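Local coordinates for protein sulfhydryl oxidase 1 (Homo sapiens, PDB 3LLK) that uses bound FAD to catalyse the oxidation of thiols to disulfides, probably passing the electrons on to molecular oxygen, at residues A[31-37]-A[80-86]; A[130-134]-A[185-189]; A[62-68]-A[93-99]. One frame throughout, in Å; residues are numbered along the deposited sequence.

Interaction 1 of 3, residues A[31-37]-A[80-86]; sequences VGRFPVL and KIPYSFF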
loop_
_atom_site.group_PDB
_atom_site.type_symbol
_atom_site.label_atom_id
_atom_site.label_comp_id
_atom_site.label_asym_id
_atom_site.label_seq_id
_atom_site.Cartn_x
_atom_site.Cartn_y
_atom_site.Cartn_z
ATOM N N VAL A 31 7.637 1.920 11.486
ATOM C CA VAL A 31 8.358 3.160 11.772
ATOM C C VAL A 31 9.037 3.040 13.148
ATOM O O VAL A 31 10.065 3.664 13.401
ATOM C CB VAL A 31 7.414 4.377 11.790
ATOM C CG1 VAL A 31 8.184 5.629 12.190
ATOM C CG2 VAL A 31 6.767 4.558 10.417
ATOM N N GLY A 32 8.450 2.226 14.025
ATOM C CA GLY A 32 9.000 2.033 15.362
ATOM C C GLY A 32 10.244 1.159 15.470
ATOM O O GLY A 32 10.770 0.963 16.562
ATOM N N ARG A 33 10.720 0.627 14.347
ATOM C CA ARG A 33 11.915 -0.217 14.360
ATOM C C ARG A 33 13.176 0.638 14.481
ATOM O O ARG A 33 14.248 0.133 14.800
ATOM C CB ARG A 33 12.007 -1.030 13.062
ATOM C CG ARG A 33 10.814 -1.939 12.771
ATOM C CD ARG A 33 10.823 -3.192 13.639
ATOM N NE ARG A 33 9.690 -4.074 13.347
ATOM C CZ ARG A 33 9.479 -5.248 13.941
ATOM N NH1 ARG A 33 10.324 -5.692 14.861
ATOM N NH2 ARG A 33 8.420 -5.981 13.616
ATOM N N PHE A 34 13.039 1.934 14.219
ATOM C CA PHE A 34 14.168 2.854 14.253
ATOM C C PHE A 34 14.104 3.807 15.442
ATOM O O PHE A 34 13.231 4.670 15.500
ATOM C CB PHE A 34 14.197 3.650 12.949
ATOM C CG PHE A 34 14.202 2.789 11.718
ATOM C CD1 PHE A 34 15.398 2.330 11.174
ATOM C CD2 PHE A 34 13.006 2.405 11.116
ATOM C CE1 PHE A 34 15.403 1.500 10.043
ATOM C CE2 PHE A 34 13.000 1.576 9.989
ATOM C CZ PHE A 34 14.200 1.125 9.453
ATOM N N PRO A 35 15.046 3.676 16.397
ATOM C CA PRO A 35 15.083 4.537 17.590
ATOM C C PRO A 35 15.101 6.006 17.200
ATOM O O PRO A 35 14.583 6.859 17.921
ATOM C CB PRO A 35 16.386 4.131 18.293
ATOM C CG PRO A 35 16.656 2.741 17.780
ATOM C CD PRO A 35 16.232 2.803 16.337
ATOM N N VAL A 36 15.710 6.303 16.060
ATOM C CA VAL A 36 15.783 7.684 15.600
ATOM C C VAL A 36 15.480 7.761 14.112
ATOM O O VAL A 36 15.992 6.969 13.322
ATOM C CB VAL A 36 17.190 8.294 15.871
ATOM C CG1 VAL A 36 17.340 9.633 15.151
ATOM C CG2 VAL A 36 17.400 8.477 17.368
ATOM N N LEU A 37 14.630 8.714 13.749
ATOM C CA LEU A 37 14.230 8.950 12.368
ATOM C C LEU A 37 15.015 10.175 11.887
ATOM O O LEU A 37 14.854 11.277 12.423
ATOM C CB LEU A 37 12.729 9.239 12.318
ATOM C CG LEU A 37 11.827 8.190 12.969
ATOM C CD1 LEU A 37 10.430 8.763 13.196
ATOM C CD2 LEU A 37 11.778 6.955 12.094
ATOM N N LYS A 80 16.548 15.379 13.079
ATOM C CA LYS A 80 16.402 14.100 13.764
ATOM C C LYS A 80 15.177 14.106 14.664
ATOM O O LYS A 80 14.957 15.050 15.428
ATOM C CB LYS A 80 17.650 13.808 14.600
ATOM C CG LYS A 80 18.939 13.771 13.791
ATOM C CD LYS A 80 20.180 13.833 14.680
ATOM C CE LYS A 80 20.404 12.553 15.480
ATOM N NZ LYS A 80 19.322 12.293 16.458
ATOM N N ILE A 81 14.379 13.047 14.569
ATOM C CA ILE A 81 13.174 12.916 15.379
ATOM C C ILE A 81 13.202 11.574 16.098
ATOM O O ILE A 81 13.114 10.526 15.461
ATOM C CB ILE A 81 11.891 12.972 14.508
ATOM C CG1 ILE A 81 11.748 14.355 13.866
ATOM C CG2 ILE A 81 10.669 12.639 15.356
ATOM C CD1 ILE A 81 10.525 14.506 12.978
ATOM N N PRO A 82 13.357 11.585 17.433
ATOM C CA PRO A 82 13.381 10.317 18.168
ATOM C C PRO A 82 12.036 9.616 17.996
ATOM O O PRO A 82 10.977 10.260 18.031
ATOM C CB PRO A 82 13.606 10.756 19.615
ATOM C CG PRO A 82 14.380 12.028 19.483
ATOM C CD PRO A 82 13.676 12.716 18.320
ATOM N N TYR A 83 12.054 8.304 17.813
ATOM C CA TYR A 83 10.785 7.619 17.654
ATOM C C TYR A 83 9.899 7.848 18.878
ATOM O O TYR A 83 8.678 8.008 18.751
ATOM C CB TYR A 83 10.970 6.119 17.446
ATOM C CG TYR A 83 9.652 5.449 17.215
ATOM C CD1 TYR A 83 8.941 5.663 16.027
ATOM C CD2 TYR A 83 9.051 4.687 18.218
ATOM C CE1 TYR A 83 7.664 5.141 15.850
ATOM C CE2 TYR A 83 7.771 4.162 18.054
ATOM C CZ TYR A 83 7.082 4.395 16.869
ATOM O OH TYR A 83 5.807 3.908 16.719
ATOM N N SER A 84 10.505 7.868 20.062
ATOM C CA SER A 84 9.731 8.069 21.288
ATOM C C SER A 84 8.936 9.373 21.205
ATOM O O SER A 84 7.809 9.457 21.690
ATOM C CB SER A 84 10.654 8.067 22.523
ATOM O OG SER A 84 11.718 8.995 22.397
ATOM N N PHE A 85 9.529 10.377 20.572
ATOM C CA PHE A 85 8.894 11.675 20.392
ATOM C C PHE A 85 7.728 11.557 19.401
ATOM O O PHE A 85 6.700 12.209 19.559
ATOM C CB PHE A 85 9.933 12.674 19.879
ATOM C CG PHE A 85 9.474 14.103 19.907
ATOM C CD1 PHE A 85 8.863 14.631 21.043
ATOM C CD2 PHE A 85 9.680 14.933 18.811
ATOM C CE1 PHE A 85 8.462 15.971 21.088
ATOM C CE2 PHE A 85 9.284 16.275 18.845
ATOM C CZ PHE A 85 8.676 16.793 19.982
ATOM N N PHE A 86 7.900 10.726 18.376
ATOM C CA PHE A 86 6.855 10.498 17.379
ATOM C C PHE A 86 5.713 9.697 18.023
ATOM O O PHE A 86 4.544 9.927 17.728
ATOM C CB PHE A 86 7.434 9.723 16.191
ATOM C CG PHE A 86 6.460 9.503 15.049
ATOM C CD1 PHE A 86 5.982 10.574 14.306
ATOM C CD2 PHE A 86 6.076 8.213 14.683
ATOM C CE1 PHE A 86 5.139 10.371 13.201
ATOM C CE2 PHE A 86 5.234 7.992 13.582
ATOM C CZ PHE A 86 4.768 9.078 12.839
#

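Interaction 2 of 3, residues A[130-134]-A[185-189]; sequences TVQAA and PNAAV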
loop_
_atom_site.group_PDB
_atom_site.type_symbol
_atom_site.label_atom_id
_atom_site.label_comp_id
_atom_site.label_asym_id
_atom_site.label_seq_id
_atom_site.Cartn_x
_atom_site.Cartn_y
_atom_site.Cartn_z
ATOM N N THR A 130 -2.252 4.796 -5.477
ATOM C CA THR A 130 -2.011 5.130 -6.886
ATOM C C THR A 130 -3.306 5.446 -7.620
ATOM O O THR A 130 -3.359 6.379 -8.439
ATOM C CB THR A 130 -1.266 4.003 -7.658
ATOM O OG1 THR A 130 -2.028 2.788 -7.630
ATOM C CG2 THR A 130 0.099 3.767 -7.053
ATOM N N VAL A 131 -4.355 4.682 -7.328
ATOM C CA VAL A 131 -5.627 4.909 -7.980
ATOM C C VAL A 131 -6.259 6.220 -7.540
ATOM O O VAL A 131 -6.783 6.958 -8.368
ATOM C CB VAL A 131 -6.606 3.742 -7.747
ATOM C CG1 VAL A 131 -7.989 4.106 -8.297
ATOM C CG2 VAL A 131 -6.077 2.489 -8.460
ATOM N N GLN A 132 -6.215 6.515 -6.248
ATOM C CA GLN A 132 -6.769 7.767 -5.754
ATOM C C GLN A 132 -6.101 8.934 -6.488
ATOM O O GLN A 132 -6.759 9.902 -6.864
ATOM C CB GLN A 132 -6.510 7.916 -4.258
ATOM C CG GLN A 132 -7.332 7.008 -3.368
ATOM C CD GLN A 132 -8.717 7.565 -3.088
ATOM O OE1 GLN A 132 -9.622 7.447 -3.907
ATOM N NE2 GLN A 132 -8.881 8.182 -1.928
ATOM N N ALA A 133 -4.789 8.828 -6.690
ATOM C CA ALA A 133 -4.022 9.878 -7.364
ATOM C C ALA A 133 -4.355 9.996 -8.845
ATOM O O ALA A 133 -4.118 11.043 -9.454
ATOM C CB ALA A 133 -2.518 9.616 -7.206
ATOM N N ALA A 134 -4.887 8.920 -9.419
ATOM C CA ALA A 134 -5.229 8.900 -10.832
ATOM C C ALA A 134 -6.660 9.354 -11.083
ATOM O O ALA A 134 -7.032 9.650 -12.217
ATOM C CB ALA A 134 -5.012 7.503 -11.405
ATOM N N PRO A 185 -0.208 9.522 -13.857
ATOM C CA PRO A 185 -0.881 8.821 -12.759
ATOM C C PRO A 185 -1.407 7.455 -13.214
ATOM O O PRO A 185 -1.272 6.467 -12.502
ATOM C CB PRO A 185 -1.998 9.788 -12.372
ATOM C CG PRO A 185 -1.393 11.130 -12.684
ATOM C CD PRO A 185 -0.754 10.880 -14.027
ATOM N N ASN A 186 -1.988 7.395 -14.411
ATOM C CA ASN A 186 -2.516 6.125 -14.918
ATOM C C ASN A 186 -1.403 5.112 -15.131
ATOM O O ASN A 186 -1.557 3.925 -14.814
ATOM C CB ASN A 186 -3.282 6.320 -16.229
ATOM C CG ASN A 186 -4.641 6.958 -16.021
ATOM O OD1 ASN A 186 -5.226 6.878 -14.938
ATOM N ND2 ASN A 186 -5.160 7.580 -17.067
ATOM N N ALA A 187 -0.288 5.578 -15.683
ATOM C CA ALA A 187 0.862 4.714 -15.912
ATOM C C ALA A 187 1.368 4.180 -14.573
ATOM O O ALA A 187 1.783 3.023 -14.476
ATOM C CB ALA A 187 1.976 5.493 -16.618
ATOM N N ALA A 188 1.347 5.034 -13.549
ATOM C CA ALA A 188 1.815 4.641 -12.223
ATOM C C ALA A 188 0.924 3.532 -11.679
ATOM O O ALA A 188 1.405 2.589 -11.046
ATOM C CB ALA A 188 1.810 5.837 -11.276
ATOM N N VAL A 189 -0.374 3.643 -11.934
ATOM C CA VAL A 189 -1.314 2.622 -11.483
ATOM C C VAL A 189 -0.975 1.282 -12.131
ATOM O O VAL A 189 -0.912 0.251 -11.457
ATOM C CB VAL A 189 -2.772 2.989 -11.847
ATOM C CG1 VAL A 189 -3.670 1.754 -11.738
ATOM C CG2 VAL A 189 -3.277 4.087 -10.912
HETATM O O HOH W 1 -1.895 0.146 -8.993
HETATM O O HOH W 2 -1.194 7.153 -9.969
#

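Interaction 3 of 3, residues A[62-68]-A[93-99]; sequences VQNFLHS and RKEGAVL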
loop_
_atom_site.group_PDB
_atom_site.type_symbol
_atom_site.label_atom_id
_atom_site.label_comp_id
_atom_site.label_asym_id
_atom_site.label_seq_id
_atom_site.Cartn_x
_atom_site.Cartn_y
_atom_site.Cartn_z
ATOM N N VAL A 62 -10.296 9.447 10.851
ATOM C CA VAL A 62 -9.001 8.975 10.365
ATOM C C VAL A 62 -8.317 10.021 9.486
ATOM O O VAL A 62 -7.111 10.241 9.596
ATOM C CB VAL A 62 -9.149 7.638 9.590
ATOM C CG1 VAL A 62 -7.824 7.248 8.928
ATOM C CG2 VAL A 62 -9.578 6.539 10.548
ATOM N N GLN A 63 -9.083 10.687 8.629
ATOM C CA GLN A 63 -8.492 11.704 7.772
ATOM C C GLN A 63 -8.016 12.878 8.619
ATOM O O GLN A 63 -6.984 13.485 8.321
ATOM C CB GLN A 63 -9.501 12.171 6.723
ATOM C CG GLN A 63 -8.893 12.379 5.345
ATOM C CD GLN A 63 -8.004 11.220 4.910
ATOM O OE1 GLN A 63 -8.297 10.051 5.178
ATOM N NE2 GLN A 63 -6.914 11.543 4.230
ATOM N N ASN A 64 -8.760 13.199 9.680
ATOM C CA ASN A 64 -8.370 14.294 10.560
ATOM C C ASN A 64 -7.079 13.905 11.290
ATOM O O ASN A 64 -6.209 14.734 11.528
ATOM C CB ASN A 64 -9.469 14.582 11.590
ATOM C CG ASN A 64 -9.072 15.676 12.574
ATOM O OD1 ASN A 64 -8.947 16.845 12.201
ATOM N ND2 ASN A 64 -8.852 15.296 13.834
ATOM N N PHE A 65 -6.982 12.632 11.654
ATOM C CA PHE A 65 -5.816 12.104 12.347
ATOM C C PHE A 65 -4.571 12.185 11.444
ATOM O O PHE A 65 -3.504 12.620 11.880
ATOM C CB PHE A 65 -6.082 10.653 12.744
ATOM C CG PHE A 65 -4.862 9.907 13.179
ATOM C CD1 PHE A 65 -4.329 10.095 14.448
ATOM C CD2 PHE A 65 -4.251 9.003 12.317
ATOM C CE1 PHE A 65 -3.201 9.390 14.855
ATOM C CE2 PHE A 65 -3.126 8.292 12.714
ATOM C CZ PHE A 65 -2.600 8.486 13.985
ATOM N N LEU A 66 -4.707 11.766 10.190
ATOM C CA LEU A 66 -3.581 11.812 9.261
ATOM C C LEU A 66 -3.128 13.246 8.988
ATOM O O LEU A 66 -1.926 13.519 8.893
ATOM C CB LEU A 66 -3.942 11.107 7.947
ATOM C CG LEU A 66 -4.163 9.598 8.101
ATOM C CD1 LEU A 66 -4.787 9.029 6.829
ATOM C CD2 LEU A 66 -2.826 8.913 8.422
ATOM N N HIS A 67 -4.083 14.165 8.858
ATOM C CA HIS A 67 -3.740 15.570 8.617
ATOM C C HIS A 67 -3.007 16.135 9.837
ATOM O O HIS A 67 -2.054 16.914 9.701
ATOM C CB HIS A 67 -5.014 16.386 8.349
ATOM C CG HIS A 67 -4.779 17.862 8.257
ATOM N ND1 HIS A 67 -4.298 18.472 7.119
ATOM C CD2 HIS A 67 -4.912 18.843 9.181
ATOM C CE1 HIS A 67 -4.143 19.765 7.345
ATOM N NE2 HIS A 67 -4.509 20.016 8.589
ATOM N N SER A 68 -3.439 15.731 11.031
ATOM C CA SER A 68 -2.809 16.216 12.262
ATOM C C SER A 68 -1.376 15.688 12.393
ATOM O O SER A 68 -0.484 16.408 12.832
ATOM C CB SER A 68 -3.640 15.805 13.484
ATOM O OG SER A 68 -3.075 16.301 14.688
ATOM N N ARG A 93 -2.642 12.289 19.656
ATOM C CA ARG A 93 -3.670 12.373 18.638
ATOM C C ARG A 93 -4.605 11.166 18.667
ATOM O O ARG A 93 -5.368 10.931 17.734
ATOM C CB ARG A 93 -3.001 12.560 17.278
ATOM C CG ARG A 93 -2.294 13.912 17.220
ATOM C CD ARG A 93 -1.342 14.088 16.043
ATOM N NE ARG A 93 -0.763 15.430 16.062
ATOM C CZ ARG A 93 0.072 15.888 16.998
ATOM N NH1 ARG A 93 0.451 15.109 18.005
ATOM N NH2 ARG A 93 0.507 17.142 16.944
ATOM N N LYS A 94 -4.535 10.415 19.763
ATOM C CA LYS A 94 -5.384 9.247 19.992
ATOM C C LYS A 94 -5.457 8.228 18.849
ATOM O O LYS A 94 -6.547 7.752 18.513
ATOM C CB LYS A 94 -6.811 9.722 20.333
ATOM C CG LYS A 94 -6.869 10.795 21.417
ATOM C CD LYS A 94 -8.301 11.132 21.836
ATOM C CE LYS A 94 -8.978 9.936 22.509
ATOM N NZ LYS A 94 -10.264 10.296 23.181
ATOM N N GLU A 95 -4.315 7.859 18.268
ATOM C CA GLU A 95 -4.343 6.903 17.159
ATOM C C GLU A 95 -4.954 5.569 17.552
ATOM O O GLU A 95 -5.534 4.878 16.713
ATOM C CB GLU A 95 -2.939 6.681 16.579
ATOM C CG GLU A 95 -2.064 5.660 17.280
ATOM C CD GLU A 95 -2.437 4.221 16.968
ATOM O OE1 GLU A 95 -2.612 3.869 15.779
ATOM O OE2 GLU A 95 -2.544 3.434 17.926
ATOM N N GLY A 96 -4.813 5.205 18.823
ATOM C CA GLY A 96 -5.374 3.953 19.299
ATOM C C GLY A 96 -6.893 3.986 19.255
ATOM O O GLY A 96 -7.539 2.999 18.910
ATOM N N ALA A 97 -7.470 5.129 19.609
ATOM C CA ALA A 97 -8.920 5.274 19.588
ATOM C C ALA A 97 -9.409 5.403 18.140
ATOM O O ALA A 97 -10.390 4.770 17.746
ATOM C CB ALA A 97 -9.340 6.502 20.410
ATOM N N VAL A 98 -8.706 6.218 17.358
ATOM C CA VAL A 98 -9.038 6.449 15.956
ATOM C C VAL A 98 -8.860 5.211 15.074
ATOM O O VAL A 98 -9.711 4.914 14.240
ATOM C CB VAL A 98 -8.184 7.603 15.383
ATOM C CG1 VAL A 98 -8.462 7.786 13.896
ATOM C CG2 VAL A 98 -8.484 8.886 16.147
ATOM N N LEU A 99 -7.753 4.494 15.239
ATOM C CA LEU A 99 -7.531 3.296 14.441
ATOM C C LEU A 99 -7.886 2.072 15.279
ATOM O O LEU A 99 -9.034 1.623 15.267
ATOM C CB LEU A 99 -6.077 3.233 13.956
ATOM C CG LEU A 99 -5.668 4.407 13.047
ATOM C CD1 LEU A 99 -4.162 4.370 12.777
ATOM C CD2 LEU A 99 -6.456 4.346 11.729
HETATM O O HOH W 3 -0.679 18.577 14.377
#

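Interaction 1 of 3, residues A[31-37]-A[80-86]
Val-36 and Leu-37 run antiparallel to Pro-82 and Ile-81 in a two-stranded ribbon, where Leu-37 and Ile-81 form the hydrogen-bonded pair (N to O 2.9 Å from Leu-37 to Ile-81, 2.8 Å in return) and Val-36 with Pro-82 the non-hydrogen-bonded one. A third backbone bond, from Tyr-83 N to Pro-35 O, is nearly straight at 174° and ties the first turn of helix 83-92, for which Pro-82 is the N-cap, to the residue before the strand. With CG anti to its backbone N (chi1 -177°), Tyr-83 places its ring against the 3-10 turn. Gly-32 CA then sits over the ring centre, 3.4 Å from the centroid of Tyr-83, a CH-pi contact. Val-31 crosses the tyrosine at about a right angle, its CG1 3.7 Å from Tyr-83 CE1, and the same methyl reaches Phe-86 CE2 at 4.0 Å. Leu-37 CD1 approaches Tyr-83 at the ring edge and lies 4.3 Å from Phe-86 CB. The phenol oxygen is held by Leu-27 O, on helix 16-30. On the face carrying Leu-37 and Ile-81, these two touch helix 39-55, and Phe-86 leans on helix 60-75. This is a two-stranded antiparallel ribbon that joins the turn after helix 16-30 to the start of helix 83-92 and packs on helices 39-55 and 60-75, within the FAD-dependent sulfhydryl oxidase region.

Interaction 2 of 3, residues A[130-134]-A[185-189]
Val-189 sets CG2 anti to its carbonyl carbon and CG1 anti to its backbone N (chi1 164°), which sends CG2 against the backbone of Thr-130, 3.4 Å from Thr-130 O. Thr-130 in turn holds OG1 between its own N and carbonyl carbon (chi1 60°), where the hydroxyl is bonded to His-127 O one turn back and also meets a water. The same Val-189 methyl is shared by two further neighbours: Val-131 CG2 at 4.1 Å and, one turn along, Ala-134 CB at 3.9 Å. Ala-134 closes the other end, its CB lying 3.9 Å from Pro-185 CB and 3.6 Å from Asn-186 OD1, an amide oxygen that takes its hydrogen bond from Lys-247 of helix 239-249. The segment axes run nearly antiparallel, at 160°, and come within 8.5 Å of each other, a spacing suited to the small alanine, proline and valine side chains between them. Two waters bridge the helices. One donates to Thr-130 OG1 and Val-189 O, the other to Thr-130 O and Pro-185 O (2.6 Å). Leu-243 and Leu-246 of helix 239-249 pack on Val-189, whose side chain lies about 8 Å from the bound FAD. The direct contacts are van der Waals ones, mostly between methyl and methylene groups, and polar links run through water, which serves three carbonyls while Ala-133 O is buried without a partner; this implies helices matched by shape and joined by solvent.

Interaction 3 of 3, residues A[62-68]-A[93-99]
A helix-terminating Schellman motif supplies one side of this contact: the chain leaves helix 83-92 at Arg-93, which meets Ser-68 of helix 60-75, turns through Lys-94 with positive phi, and begins the short helix 95-98 against Phe-65. Phe-65 is the central side chain. Its CG is anti to the backbone N (chi1 167°), which carries the ring across the gap, where it meets Arg-93 O at its edge, CD1 to O being 3.5 Å. Farther round, Phe-65 CE2 lies 4.1 Å from Leu-99 CD1, and the base of the side chain, CB, rests 3.9 Å from Val-98 CG1. That valine methyl also touches Val-62 CG2 at 3.7 Å, while the Leu-99 side chain crosses that of Val-62 at about a right angle, CD2 touching CG2. Helix 60-75 and the turn into helix 95-98 lie beside helix 16-30, whose Leu-27 packs on Phe-65 and whose Glu-20 and Leu-23 touch Val-62. An alanine in place of Phe-65 would take away the ring and would probably leave Leu-99 CD1 and the Arg-93 carbonyl without their neighbour, opening a gap between the two helices. At the other end, the extended Arg-93 chain brings NE to Ser-68, with weak bonds to OG (2.8 Å, bent to 121°) and to Ser-68 O (3.4 Å). The guanidinium meets OG at its edge, and a water lying in its plane accepts from NH2 and donates to Ser-68 O at 2.7 Å. Arg-93 NH1 is bonded to Ala-89 O, and the Glu-95 carboxylate is engaged by Arg-28 in a salt bridge and by His-24 in a hydrogen bond.

Interactions 1 and 3 both lie in the FAD-dependent sulfhydryl oxidase region, and their segments alternate along the chain: 31-37, 62-68, 80-86, 93-99. Helix 60-75 leads to strand 80-82, and helix 83-92 to helix 95-98, so the two contacts share consecutive elements of one helical region, with centres 18 Å apart and nearest atoms about 7 Å. Interaction 2 comes later in the chain, in the Erv1/Alr region, with its centre 30 Å from interaction 1 and 25 Å from interaction 3. The Val-189 side chain there is about 8 Å from the bound FAD. The protein is a pseudo-dimer of a functional and a degenerate oxidase domain, and the contacts fall in two different family regions.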